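Local coordinates for transaminase (Bacillus megaterium, PDB 5G0A), which transfers amino groups with S-selectivity as a pyridoxal-5'-phosphate-dependent omega-transaminase, probably shuttling them between amines and keto compounds, at residues B[140-146]-B[188-194]. Residues are numbered along the deposited sequence; the frame is centred on the assembly and turned at random.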
loop_
_atom_site.group_PDB
_atom_site.type_symbol
_atom_site.label_atom_id
_atom_site.label_comp_id
_atom_site.label_asym_id
_atom_site.label_seq_id
_atom_site.Cartn_x
_atom_site.Cartn_y
_atom_site.Cartn_z
ATOM N N LEU B 140 6.115 -10.592 -1.746
ATOM C CA LEU B 140 5.040 -10.866 -2.675
ATOM C C LEU B 140 4.512 -12.294 -2.576
ATOM O O LEU B 140 5.273 -13.251 -2.431
ATOM C CB LEU B 140 5.473 -10.571 -4.110
ATOM C CG LEU B 140 5.784 -9.108 -4.452
ATOM C CD1 LEU B 140 6.110 -9.006 -5.932
ATOM C CD2 LEU B 140 4.590 -8.209 -4.130
ATOM N N VAL B 141 3.192 -12.423 -2.638
ATOM C CA VAL B 141 2.593 -13.752 -2.738
ATOM C C VAL B 141 1.739 -13.772 -4.010
ATOM O O VAL B 141 1.022 -12.796 -4.329
ATOM C CB VAL B 141 1.731 -14.104 -1.488
ATOM C CG1 VAL B 141 0.965 -15.411 -1.729
ATOM C CG2 VAL B 141 2.609 -14.200 -0.221
ATOM N N VAL B 142 1.823 -14.877 -4.736
ATOM C CA VAL B 142 1.081 -15.069 -5.980
ATOM C C VAL B 142 -0.114 -15.963 -5.696
ATOM O O VAL B 142 0.041 -17.080 -5.163
ATOM C CB VAL B 142 1.979 -15.746 -7.043
ATOM C CG1 VAL B 142 1.190 -15.990 -8.325
ATOM C CG2 VAL B 142 3.208 -14.896 -7.302
ATOM N N THR B 143 -1.291 -15.452 -6.059
ATOM C CA THR B 143 -2.532 -16.217 -6.007
ATOM C C THR B 143 -3.098 -16.371 -7.432
ATOM O O THR B 143 -2.426 -16.007 -8.418
ATOM C CB THR B 143 -3.534 -15.502 -5.089
ATOM O OG1 THR B 143 -4.614 -16.393 -4.779
ATOM C CG2 THR B 143 -4.056 -14.194 -5.760
ATOM N N ARG B 144 -4.294 -16.944 -7.565
ATOM C CA ARG B 144 -4.920 -17.091 -8.889
ATOM C C ARG B 144 -6.298 -16.454 -8.925
ATOM O O ARG B 144 -7.012 -16.449 -7.925
ATOM C CB ARG B 144 -5.045 -18.572 -9.318
ATOM C CG ARG B 144 -3.709 -19.309 -9.488
ATOM C CD ARG B 144 -3.221 -19.965 -8.187
ATOM N NE ARG B 144 -4.313 -20.707 -7.533
ATOM C CZ ARG B 144 -4.769 -21.897 -7.926
ATOM N NH1 ARG B 144 -4.218 -22.527 -8.973
ATOM N NH2 ARG B 144 -5.791 -22.463 -7.282
ATOM N N GLU B 145 -6.684 -15.971 -10.103
ATOM C CA GLU B 145 -8.066 -15.575 -10.372
ATOM C C GLU B 145 -9.023 -16.664 -9.865
ATOM O O GLU B 145 -8.784 -17.844 -10.102
ATOM C CB GLU B 145 -8.293 -15.345 -11.882
ATOM C CG GLU B 145 -9.640 -14.669 -12.140
ATOM C CD GLU B 145 -10.098 -14.633 -13.592
ATOM O OE1 GLU B 145 -9.610 -15.427 -14.423
ATOM O OE2 GLU B 145 -10.970 -13.791 -13.896
ATOM N N HIS B 146 -10.080 -16.231 -9.179
ATOM C CA HIS B 146 -11.137 -17.071 -8.598
ATOM C C HIS B 146 -10.761 -17.878 -7.354
ATOM O O HIS B 146 -11.606 -18.638 -6.853
ATOM C CB HIS B 146 -11.785 -18.013 -9.631
ATOM C CG HIS B 146 -12.173 -17.343 -10.915
ATOM N ND1 HIS B 146 -12.810 -16.123 -10.961
ATOM C CD2 HIS B 146 -12.032 -17.743 -12.201
ATOM C CE1 HIS B 146 -13.041 -15.797 -12.225
ATOM N NE2 HIS B 146 -12.579 -16.761 -12.994
ATOM N N ALA B 188 0.611 -7.056 -0.902
ATOM C CA ALA B 188 1.754 -7.465 -1.694
ATOM C C ALA B 188 1.393 -8.773 -2.440
ATOM O O ALA B 188 1.889 -9.818 -2.096
ATOM C CB ALA B 188 2.910 -7.669 -0.746
ATOM N N VAL B 189 0.467 -8.697 -3.383
ATOM C CA VAL B 189 -0.128 -9.877 -4.011
ATOM C C VAL B 189 -0.206 -9.669 -5.508
ATOM O O VAL B 189 -0.609 -8.588 -6.003
ATOM C CB VAL B 189 -1.553 -10.198 -3.447
ATOM C CG1 VAL B 189 -2.251 -11.313 -4.242
ATOM C CG2 VAL B 189 -1.479 -10.522 -1.960
ATOM N N LEU B 190 0.170 -10.711 -6.235
ATOM C CA LEU B 190 -0.026 -10.754 -7.668
ATOM C C LEU B 190 -1.081 -11.788 -8.009
ATOM O O LEU B 190 -1.059 -12.904 -7.474
ATOM C CB LEU B 190 1.284 -11.137 -8.352
ATOM C CG LEU B 190 2.514 -10.308 -8.061
ATOM C CD1 LEU B 190 3.677 -10.910 -8.841
ATOM C CD2 LEU B 190 2.285 -8.839 -8.421
ATOM N N MET B 191 -1.987 -11.437 -8.915
ATOM C CA MET B 191 -3.011 -12.385 -9.371
ATOM C C MET B 191 -2.605 -13.057 -10.684
ATOM O O MET B 191 -2.587 -12.415 -11.738
ATOM C CB MET B 191 -4.396 -11.714 -9.525
ATOM C CG MET B 191 -5.446 -12.680 -10.060
ATOM S SD MET B 191 -7.072 -11.940 -10.264
ATOM C CE MET B 191 -6.913 -11.223 -11.904
ATOM N N ALA B 192 -2.307 -14.352 -10.607
ATOM C CA ALA B 192 -1.964 -15.173 -11.785
ATOM C C ALA B 192 -3.199 -15.782 -12.392
ATOM O O ALA B 192 -4.281 -15.748 -11.787
ATOM C CB ALA B 192 -0.973 -16.270 -11.384
ATOM N N PRO B 193 -3.066 -16.346 -13.607
ATOM C CA PRO B 193 -4.276 -16.906 -14.229
ATOM C C PRO B 193 -4.827 -18.123 -13.488
ATOM O O PRO B 193 -4.086 -18.863 -12.846
ATOM C CB PRO B 193 -3.828 -17.300 -15.646
ATOM C CG PRO B 193 -2.352 -17.068 -15.719
ATOM C CD PRO B 193 -1.916 -16.268 -14.533
ATOM N N SER B 194 -6.131 -18.312 -13.559
ATOM C CA SER B 194 -6.707 -19.540 -13.047
ATOM C C SER B 194 -6.198 -20.719 -13.905
ATOM O O SER B 194 -5.849 -20.533 -15.085
ATOM C CB SER B 194 -8.231 -19.450 -13.084
ATOM O OG SER B 194 -8.702 -19.405 -14.405
#
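Leu140, apolar and buried, stands at the start of the strand pair and packs its CD2 3.8 Å from Ala188 CB. At Val141 the parallel ladder of strands 140-144 and 189-192 begins: its N donates to Ala188 O (3.0 Å), and its O accepts from Leu190 N (3.0 Å). Beta-branched Val142 suits an extended, buried strand; it shares a face with Leu190 and with Ala192, whose small CB fits 3.8 Å from Val142 CG1. Thr143, also beta-branched, repeats the pattern, N to Leu190 O (2.9 Å) and O from Ala192 N (2.7 Å); its methyl CG2 meets Val189 CG1 at 3.7 Å, while its OG1 hydrogen-bonds to Val158 O. Arg144, a buried charge, needs a partner, which NE finds in Asp147 OD2. Glu145 N, hydrogen-bonded to Ala192 O (2.9 Å), closes the ladder. In this class-III aminotransferase, strand 189-192 is one edge strand of the chain's seven-stranded mixed sheet; strand 140-144 also pairs with strand 231-236, helix 214-226 covers Leu190 and Ala192, and helix 121-136 covers Val141.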